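Local atomic coordinates of calcium-regulated actin-bundling protein (Dictyostelium discoideum, PDB entry 4X3N), a protein that binds and bundles actin filaments under the control of calcium and may help shape filopodia and pseudopodia during cell movement. Residues A[44-49]-A[276-281]; A[197-202]-A[231-236]. One frame throughout, in Å; residues are numbered along the deposited sequence.

Interaction 1: residues A[44-49]-A[276-281]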
ATOM      1  N   GLN A  44     -18.915  -3.547 -12.487  1.00 19.67           N
ATOM      2  CA  GLN A  44     -18.935  -4.883 -12.980  1.00 20.80           C
ATOM      3  C   GLN A  44     -19.096  -5.926 -11.880  1.00 20.60           C
ATOM      4  O   GLN A  44     -19.679  -6.992 -12.084  1.00 20.62           O
ATOM      5  CB  GLN A  44     -17.675  -5.147 -13.779  1.00 23.35           C
ATOM      6  CG  GLN A  44     -17.696  -4.424 -15.133  1.00 23.14           C
ATOM      7  CD  GLN A  44     -16.389  -4.647 -15.870  1.00 25.10           C
ATOM      8  OE1 GLN A  44     -15.973  -5.785 -16.106  1.00 26.65           O
ATOM      9  NE2 GLN A  44     -15.725  -3.576 -16.191  1.00 24.59           N
ATOM     10  N   GLN A  45     -18.547  -5.647 -10.735  1.00 20.13           N
ATOM     11  CA  GLN A  45     -18.766  -6.508  -9.564  1.00 18.64           C
ATOM     12  C   GLN A  45     -20.260  -6.519  -9.245  1.00 19.28           C
ATOM     13  O   GLN A  45     -20.864  -7.587  -8.905  1.00 21.76           O
ATOM     14  CB  GLN A  45     -18.010  -5.952  -8.367  1.00 19.00           C
ATOM     15  CG  GLN A  45     -16.500  -6.044  -8.381  1.00 19.80           C
ATOM     16  CD  GLN A  45     -15.846  -5.333  -7.227  1.00 23.03           C
ATOM     17  OE1 GLN A  45     -16.330  -5.380  -6.054  1.00 18.94           O
ATOM     18  NE2 GLN A  45     -14.707  -4.694  -7.511  1.00 22.09           N
ATOM     19  N   ALA A  46     -20.830  -5.326  -9.247  1.00 19.79           N
ATOM     20  CA  ALA A  46     -22.254  -5.110  -9.011  1.00 19.90           C
ATOM     21  C   ALA A  46     -23.130  -5.889  -9.989  1.00 21.75           C
ATOM     22  O   ALA A  46     -24.082  -6.589  -9.610  1.00 18.41           O
ATOM     23  CB  ALA A  46     -22.582  -3.642  -9.107  1.00 20.27           C
ATOM     24  N   VAL A  47     -22.801  -5.805 -11.268  1.00 19.05           N
ATOM     25  CA  VAL A  47     -23.517  -6.562 -12.200  1.00 18.07           C
ATOM     26  C   VAL A  47     -23.342  -8.059 -12.074  1.00 19.06           C
ATOM     27  O   VAL A  47     -24.332  -8.790 -12.272  1.00 20.54           O
ATOM     28  CB  VAL A  47     -23.158  -6.132 -13.623  1.00 19.10           C
ATOM     29  CG1 VAL A  47     -23.577  -7.205 -14.603  1.00 21.87           C
ATOM     30  CG2 VAL A  47     -23.779  -4.772 -13.937  1.00 18.12           C
ATOM     31  N   HIS A  48     -22.164  -8.553 -11.708  1.00 18.29           N
ATOM     32  CA  HIS A  48     -22.025  -9.956 -11.427  1.00 19.42           C
ATOM     33  C   HIS A  48     -22.975 -10.340 -10.305  1.00 20.53           C
ATOM     34  O   HIS A  48     -23.672 -11.376 -10.365  1.00 22.75           O
ATOM     35  CB  HIS A  48     -20.613 -10.358 -10.996  1.00 21.65           C
ATOM     36  CG  HIS A  48     -19.730 -10.688 -12.128  1.00 22.22           C
ATOM     37  ND1 HIS A  48     -19.201  -9.712 -12.940  1.00 21.68           N
ATOM     38  CD2 HIS A  48     -19.315 -11.869 -12.632  1.00 25.86           C
ATOM     39  CE1 HIS A  48     -18.452 -10.268 -13.870  1.00 21.24           C
ATOM     40  NE2 HIS A  48     -18.528 -11.579 -13.727  1.00 22.91           N
ATOM     41  N   PHE A  49     -22.942  -9.555  -9.255  1.00 19.14           N
ATOM     42  CA  PHE A  49     -23.836  -9.847  -8.098  1.00 18.88           C
ATOM     43  C   PHE A  49     -25.323  -9.867  -8.489  1.00 21.04           C
ATOM     44  O   PHE A  49     -26.050 -10.825  -8.175  1.00 21.65           O
ATOM     45  CB  PHE A  49     -23.585  -8.845  -6.993  1.00 20.25           C
ATOM     46  CG  PHE A  49     -24.549  -8.996  -5.803  1.00 19.92           C
ATOM     47  CD1 PHE A  49     -24.399 -10.029  -4.941  1.00 22.27           C
ATOM     48  CD2 PHE A  49     -25.596  -8.141  -5.628  1.00 20.07           C
ATOM     49  CE1 PHE A  49     -25.276 -10.223  -3.878  1.00 19.98           C
ATOM     50  CE2 PHE A  49     -26.481  -8.330  -4.555  1.00 20.29           C
ATOM     51  CZ  PHE A  49     -26.294  -9.376  -3.702  1.00 18.93           C
ATOM     52  N   ILE A 276     -28.818  -6.001 -17.736  1.00 23.75           N
ATOM     53  CA  ILE A 276     -29.779  -5.268 -18.541  1.00 24.14           C
ATOM     54  C   ILE A 276     -30.311  -4.145 -17.726  1.00 21.51           C
ATOM     55  O   ILE A 276     -30.280  -3.012 -18.158  1.00 21.86           O
ATOM     56  CB  ILE A 276     -30.892  -6.178 -19.146  1.00 24.14           C
ATOM     57  CG1 ILE A 276     -30.330  -7.219 -20.117  1.00 25.21           C
ATOM     58  CG2 ILE A 276     -31.963  -5.326 -19.800  1.00 27.05           C
ATOM     59  CD1 ILE A 276     -29.470  -6.655 -21.233  1.00 28.87           C
ATOM     60  N   TRP A 277     -30.724  -4.410 -16.486  1.00 23.01           N
ATOM     61  CA  TRP A 277     -31.225  -3.337 -15.638  1.00 21.39           C
ATOM     62  C   TRP A 277     -30.145  -2.227 -15.426  1.00 21.42           C
ATOM     63  O   TRP A 277     -30.432  -1.030 -15.460  1.00 20.30           O
ATOM     64  CB  TRP A 277     -31.680  -3.917 -14.271  1.00 25.88           C
ATOM     65  CG  TRP A 277     -32.239  -2.852 -13.312  1.00 24.05           C
ATOM     66  CD1 TRP A 277     -33.573  -2.518 -13.120  1.00 28.36           C
ATOM     67  CD2 TRP A 277     -31.497  -1.996 -12.438  1.00 26.85           C
ATOM     68  NE1 TRP A 277     -33.683  -1.522 -12.183  1.00 27.66           N
ATOM     69  CE2 TRP A 277     -32.430  -1.167 -11.765  1.00 26.98           C
ATOM     70  CE3 TRP A 277     -30.134  -1.825 -12.176  1.00 24.03           C
ATOM     71  CZ2 TRP A 277     -32.034  -0.184 -10.851  1.00 28.41           C
ATOM     72  CZ3 TRP A 277     -29.742  -0.865 -11.259  1.00 24.39           C
ATOM     73  CH2 TRP A 277     -30.695  -0.052 -10.606  1.00 26.91           C
ATOM     74  N   TRP A 278     -28.893  -2.630 -15.178  1.00 22.29           N
ATOM     75  CA  TRP A 278     -27.853  -1.638 -14.805  1.00 23.45           C
ATOM     76  C   TRP A 278     -27.574  -0.719 -15.969  1.00 23.73           C
ATOM     77  O   TRP A 278     -27.497   0.490 -15.842  1.00 23.85           O
ATOM     78  CB  TRP A 278     -26.556  -2.369 -14.424  1.00 22.31           C
ATOM     79  CG  TRP A 278     -25.518  -1.480 -13.843  1.00 24.81           C
ATOM     80  CD1 TRP A 278     -24.563  -0.740 -14.539  1.00 22.86           C
ATOM     81  CD2 TRP A 278     -25.281  -1.219 -12.461  1.00 22.34           C
ATOM     82  NE1 TRP A 278     -23.763  -0.105 -13.677  1.00 25.35           N
ATOM     83  CE2 TRP A 278     -24.177  -0.361 -12.390  1.00 24.51           C
ATOM     84  CE3 TRP A 278     -25.872  -1.655 -11.266  1.00 22.72           C
ATOM     85  CZ2 TRP A 278     -23.680   0.114 -11.166  1.00 23.14           C
ATOM     86  CZ3 TRP A 278     -25.362  -1.191 -10.048  1.00 20.32           C
ATOM     87  CH2 TRP A 278     -24.277  -0.348 -10.007  1.00 22.49           C
ATOM     88  N   MET A 279     -27.423  -1.324 -17.128  1.00 25.77           N
ATOM     89  CA  MET A 279     -27.104  -0.524 -18.309  1.00 27.40           C
ATOM     90  C   MET A 279     -28.197   0.445 -18.654  1.00 23.12           C
ATOM     91  O   MET A 279     -27.940   1.575 -18.991  1.00 25.42           O
ATOM     92  CB  MET A 279     -26.812  -1.452 -19.489  1.00 29.35           C
ATOM     93  CG  MET A 279     -25.455  -2.104 -19.361  1.00 33.46           C
ATOM     94  SD  MET A 279     -24.941  -2.959 -20.862  1.00 37.32           S
ATOM     95  CE  MET A 279     -26.442  -3.923 -21.279  1.00 36.36           C
ATOM     96  N   ASN A 280     -29.444   0.024 -18.529  1.00 25.37           N
ATOM     97  CA  ASN A 280     -30.589   0.960 -18.728  1.00 23.30           C
ATOM     98  C   ASN A 280     -30.622   2.023 -17.702  1.00 24.47           C
ATOM     99  O   ASN A 280     -30.778   3.178 -18.008  1.00 25.79           O
ATOM    100  CB  ASN A 280     -31.914   0.194 -18.812  1.00 25.20           C
ATOM    101  CG  ASN A 280     -32.140  -0.435 -20.208  1.00 25.62           C
ATOM    102  OD1 ASN A 280     -32.605   0.226 -21.103  1.00 30.19           O
ATOM    103  ND2 ASN A 280     -31.776  -1.684 -20.386  1.00 23.68           N
ATOM    104  N   ARG A 281     -30.480   1.655 -16.442  1.00 26.98           N
ATOM    105  CA  ARG A 281     -30.351   2.683 -15.419  1.00 26.78           C
ATOM    106  C   ARG A 281     -29.276   3.728 -15.667  1.00 25.94           C
ATOM    107  O   ARG A 281     -29.451   4.939 -15.432  1.00 25.57           O
ATOM    108  CB  ARG A 281     -30.055   2.002 -14.078  1.00 27.03           C
ATOM    109  CG  ARG A 281     -30.103   2.933 -12.897  1.00 26.23           C
ATOM    110  CD  ARG A 281     -31.524   3.447 -12.693  1.00 29.67           C
ATOM    111  NE  ARG A 281     -31.580   4.320 -11.536  1.00 28.08           N
ATOM    112  CZ  ARG A 281     -31.147   5.586 -11.512  1.00 33.29           C
ATOM    113  NH1 ARG A 281     -30.626   6.147 -12.593  1.00 34.32           N
ATOM    114  NH2 ARG A 281     -31.222   6.302 -10.372  1.00 30.11           N
TER

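Interaction 2: residues A[197-202]-A[231-236]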
ATOM      1  N   ILE A 197     -17.701  12.352 -21.750  1.00 21.98           N
ATOM      2  CA  ILE A 197     -18.045  13.216 -20.649  1.00 22.79           C
ATOM      3  C   ILE A 197     -16.798  13.802 -20.050  1.00 23.28           C
ATOM      4  O   ILE A 197     -16.730  15.024 -19.803  1.00 24.90           O
ATOM      5  CB  ILE A 197     -18.790  12.433 -19.547  1.00 23.36           C
ATOM      6  CG1 ILE A 197     -20.238  12.175 -19.952  1.00 27.82           C
ATOM      7  CG2 ILE A 197     -18.704  13.226 -18.258  1.00 24.26           C
ATOM      8  CD1 ILE A 197     -20.965  11.132 -19.098  1.00 29.43           C
ATOM      9  N   ARG A 198     -15.780  12.966 -19.795  1.00 25.78           N
ATOM     10  CA  ARG A 198     -14.468  13.504 -19.285  1.00 22.83           C
ATOM     11  C   ARG A 198     -13.895  14.534 -20.254  1.00 22.60           C
ATOM     12  O   ARG A 198     -13.501  15.572 -19.846  1.00 21.56           O
ATOM     13  CB  ARG A 198     -13.447  12.393 -19.028  1.00 24.72           C
ATOM     14  CG  ARG A 198     -11.974  12.823 -18.807  1.00 24.97           C
ATOM     15  CD  ARG A 198     -11.075  11.665 -18.343  1.00 24.57           C
ATOM     16  NE  ARG A 198     -11.718  10.920 -17.274  1.00 28.76           N
ATOM     17  CZ  ARG A 198     -11.226   9.829 -16.679  1.00 32.79           C
ATOM     18  NH1 ARG A 198     -10.065   9.318 -17.046  1.00 32.30           N
ATOM     19  NH2 ARG A 198     -11.901   9.258 -15.695  1.00 32.60           N
ATOM     20  N   ALA A 199     -13.786  14.190 -21.527  1.00 24.42           N
ATOM     21  CA  ALA A 199     -13.269  15.114 -22.528  1.00 25.63           C
ATOM     22  C   ALA A 199     -14.042  16.454 -22.470  1.00 26.62           C
ATOM     23  O   ALA A 199     -13.429  17.518 -22.403  1.00 28.90           O
ATOM     24  CB  ALA A 199     -13.415  14.503 -23.918  1.00 27.40           C
ATOM     25  N   TYR A 200     -15.369  16.400 -22.472  1.00 27.55           N
ATOM     26  CA  TYR A 200     -16.218  17.611 -22.377  1.00 26.54           C
ATOM     27  C   TYR A 200     -16.060  18.418 -21.086  1.00 24.81           C
ATOM     28  O   TYR A 200     -15.863  19.639 -21.108  1.00 24.29           O
ATOM     29  CB  TYR A 200     -17.677  17.237 -22.591  1.00 26.88           C
ATOM     30  CG  TYR A 200     -18.704  18.313 -22.231  1.00 27.70           C
ATOM     31  CD1 TYR A 200     -18.992  19.374 -23.103  1.00 28.60           C
ATOM     32  CD2 TYR A 200     -19.457  18.205 -21.081  1.00 28.72           C
ATOM     33  CE1 TYR A 200     -19.959  20.309 -22.797  1.00 27.55           C
ATOM     34  CE2 TYR A 200     -20.442  19.129 -20.764  1.00 31.55           C
ATOM     35  CZ  TYR A 200     -20.685  20.176 -21.616  1.00 31.91           C
ATOM     36  OH  TYR A 200     -21.640  21.091 -21.250  1.00 30.81           O
ATOM     37  N   GLU A 201     -16.089  17.742 -19.954  1.00 22.79           N
ATOM     38  CA  GLU A 201     -15.911  18.445 -18.683  1.00 22.63           C
ATOM     39  C   GLU A 201     -14.495  18.920 -18.509  1.00 24.44           C
ATOM     40  O   GLU A 201     -14.268  19.942 -17.878  1.00 24.49           O
ATOM     41  CB  GLU A 201     -16.307  17.588 -17.498  1.00 24.01           C
ATOM     42  CG  GLU A 201     -17.742  17.183 -17.543  1.00 24.60           C
ATOM     43  CD  GLU A 201     -18.744  18.233 -17.044  1.00 25.46           C
ATOM     44  OE1 GLU A 201     -18.425  19.400 -16.828  1.00 24.95           O
ATOM     45  OE2 GLU A 201     -19.906  17.834 -16.921  1.00 29.53           O
ATOM     46  N   GLU A 202     -13.501  18.250 -19.111  1.00 24.94           N
ATOM     47  CA  GLU A 202     -12.115  18.792 -18.922  1.00 25.25           C
ATOM     48  C   GLU A 202     -11.923  20.069 -19.693  1.00 27.09           C
ATOM     49  O   GLU A 202     -11.291  21.034 -19.226  1.00 28.22           O
ATOM     50  CB  GLU A 202     -11.040  17.745 -19.274  1.00 28.13           C
ATOM     51  CG  GLU A 202     -10.761  16.826 -18.074  1.00 30.73           C
ATOM     52  CD  GLU A 202      -9.919  15.612 -18.411  1.00 36.32           C
ATOM     53  OE1 GLU A 202      -9.661  15.418 -19.625  1.00 40.05           O
ATOM     54  OE2 GLU A 202      -9.540  14.864 -17.464  1.00 35.93           O
ATOM     55  N   GLY A 231     -20.164  23.038 -29.435  1.00 38.23           N
ATOM     56  CA  GLY A 231     -18.793  22.708 -29.845  1.00 36.35           C
ATOM     57  C   GLY A 231     -18.604  21.238 -30.169  1.00 29.79           C
ATOM     58  O   GLY A 231     -19.515  20.448 -30.081  1.00 31.38           O
ATOM     59  N   PRO A 232     -17.407  20.878 -30.599  1.00 33.49           N
ATOM     60  CA  PRO A 232     -17.154  19.526 -31.019  1.00 32.08           C
ATOM     61  C   PRO A 232     -17.309  18.511 -29.927  1.00 31.63           C
ATOM     62  O   PRO A 232     -17.870  17.460 -30.148  1.00 33.50           O
ATOM     63  CB  PRO A 232     -15.687  19.551 -31.472  1.00 33.87           C
ATOM     64  CG  PRO A 232     -15.160  20.888 -31.167  1.00 35.54           C
ATOM     65  CD  PRO A 232     -16.336  21.801 -31.010  1.00 34.76           C
ATOM     66  N   LEU A 233     -16.728  18.790 -28.777  1.00 30.24           N
ATOM     67  CA  LEU A 233     -16.683  17.787 -27.694  1.00 29.80           C
ATOM     68  C   LEU A 233     -18.108  17.480 -27.206  1.00 28.71           C
ATOM     69  O   LEU A 233     -18.430  16.341 -26.881  1.00 27.83           O
ATOM     70  CB  LEU A 233     -15.803  18.269 -26.555  1.00 29.38           C
ATOM     71  CG  LEU A 233     -14.345  18.528 -26.981  1.00 31.57           C
ATOM     72  CD1 LEU A 233     -13.523  19.230 -25.920  1.00 34.76           C
ATOM     73  CD2 LEU A 233     -13.709  17.211 -27.355  1.00 33.92           C
ATOM     74  N   LYS A 234     -18.969  18.480 -27.222  1.00 25.59           N
ATOM     75  CA  LYS A 234     -20.330  18.246 -26.807  1.00 26.58           C
ATOM     76  C   LYS A 234     -21.008  17.461 -27.903  1.00 26.00           C
ATOM     77  O   LYS A 234     -21.725  16.507 -27.659  1.00 22.36           O
ATOM     78  CB  LYS A 234     -21.071  19.536 -26.505  1.00 28.69           C
ATOM     79  CG  LYS A 234     -22.539  19.299 -26.105  1.00 29.45           C
ATOM     80  CD  LYS A 234     -22.593  18.195 -25.051  1.00 30.97           C
ATOM     81  CE  LYS A 234     -23.590  18.419 -23.931  1.00 32.64           C
ATOM     82  NZ  LYS A 234     -24.920  18.143 -24.486  1.00 31.53           N
ATOM     83  N   GLU A 235     -20.723  17.811 -29.149  1.00 24.54           N
ATOM     84  CA  GLU A 235     -21.247  17.020 -30.228  1.00 25.90           C
ATOM     85  C   GLU A 235     -20.872  15.512 -30.121  1.00 23.49           C
ATOM     86  O   GLU A 235     -21.687  14.628 -30.352  1.00 23.66           O
ATOM     87  CB  GLU A 235     -20.766  17.607 -31.569  1.00 30.35           C
ATOM     88  CG  GLU A 235     -21.239  16.826 -32.790  1.00 33.59           C
ATOM     89  CD  GLU A 235     -20.717  17.437 -34.112  1.00 36.83           C
ATOM     90  OE1 GLU A 235     -21.533  17.800 -34.972  1.00 31.12           O
ATOM     91  OE2 GLU A 235     -19.484  17.527 -34.268  1.00 38.10           O
ATOM     92  N   GLN A 236     -19.622  15.239 -29.842  1.00 23.81           N
ATOM     93  CA  GLN A 236     -19.139  13.870 -29.777  1.00 25.49           C
ATOM     94  C   GLN A 236     -19.870  13.148 -28.626  1.00 26.99           C
ATOM     95  O   GLN A 236     -20.239  11.976 -28.735  1.00 26.98           O
ATOM     96  CB  GLN A 236     -17.645  13.880 -29.529  1.00 28.91           C
ATOM     97  CG  GLN A 236     -16.770  14.327 -30.713  1.00 31.03           C
ATOM     98  CD  GLN A 236     -16.850  13.353 -31.870  1.00 38.11           C
ATOM     99  OE1 GLN A 236     -16.897  12.106 -31.689  1.00 38.08           O
ATOM    100  NE2 GLN A 236     -16.837  13.902 -33.092  1.00 43.49           N
TER

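Interaction 1: residues A[44-49]-A[276-281]
Two small side chains of helix 42-57, Val47 and Ala46, pack against the indole of Trp278, which reaches over from helix 273-290. Val47 comes down on one face: its CG2 methyl stands 4.1 Å from the centroid of the Trp278 five-membered ring, 27° off the ring normal, and also touches Trp278 CB at 3.7 Å. With CG1 anti to the backbone N (chi1 162°), CG2 is left anti to the carbonyl carbon and beside that nitrogen, which turns it to the indole. The Ala46 methyl meets the far end of the indole, with CB 3.8 Å from Trp278 CH2, as an off-centre CH-pi contact with the six-membered ring. CG of Trp278 is anti to the backbone N (chi1 -171°), and the indole reaches toward helix 42-57. Phe153 of helix 153-160 also touches Ala46. Replacing Trp278 with an alanine would probably open a gap between the two helices and leave the Val47 and Ala46 methyls without the surface they rest on. The arrangement is CH-pi packing in the buried helical core, where Trp278 of the last helix, met edge-to-face by Tyr65 and Trp69, joins helix 42-57 near the N-terminus.

Interaction 2: residues A[197-202]-A[231-236]
Tyr200 and Lys234 form the closer-packed half of this contact, the aliphatic part of the lysine lying against the phenol ring. Lys234 CB is 3.9 Å from Tyr200 CE1, and further along the chain Lys234 CE comes within 4.1 Å of Tyr200 CZ. Between them CD sits over one face of the ring, 4.0 Å above its plane and displaced toward the rim. The lysine leaves its backbone with CG anti to N (chi1 178°) and then bends at each of the next three torsions, which brings CD and CE back across the ring after CB. Its NZ remains 5.9 Å from the centroid of the Tyr200 ring, so any cation-pi attraction is weak at most. The ammonium is instead held by hydrogen bonds to Asn238 OD1 and to the backbone carbonyl of Tyr290, while the Tyr200 hydroxyl is hydrogen-bonded to Asp229. Both ends of the pair are thereby tied to neighbouring residues, and Tyr290 of helix 273-290 also packs on Tyr200. The segments belong to two long helices, 181-211 and 232-255, that form an antiparallel pair within the C-terminal F-actin-bundling family region, with the short helix 220-227 in the connection between them; the local axes approach to 8.8 Å at an angle of 157°. Gly231 occupies the N-cap position of the second helix, just ahead of the turn that carries Leu233 and Lys234. Beside the aromatic half, Leu233 CB lies 4.2 Å from Tyr200 CA, where the two backbones come nearest. Whereas Tyr200 is buried, Ala199 and Leu233 are partly exposed, and their methyls, CB and CD2, stand 4.4 Å apart, though Leu233 CD1 still reaches Ala199 O at 3.9 Å.

Interaction 1 is a buried contact close to the centre of the chain, whereas interaction 2 is partly buried and lies farther out on the molecule; the centres of the two contacts lie about 26 Å apart. They share no segment and do not touch, yet both adjoin the same elements: Met279 of interaction 1 packs on helix 181-211, and helix 273-290 carries both Trp278 and the Tyr290 that meets Tyr200. Each uses an aromatic face, but the partners differ with place. In the core the indole receives only methyl groups across the contact; in the outer helix pair the phenol is covered by a lysine's methylenes, whose charged end has polar partners.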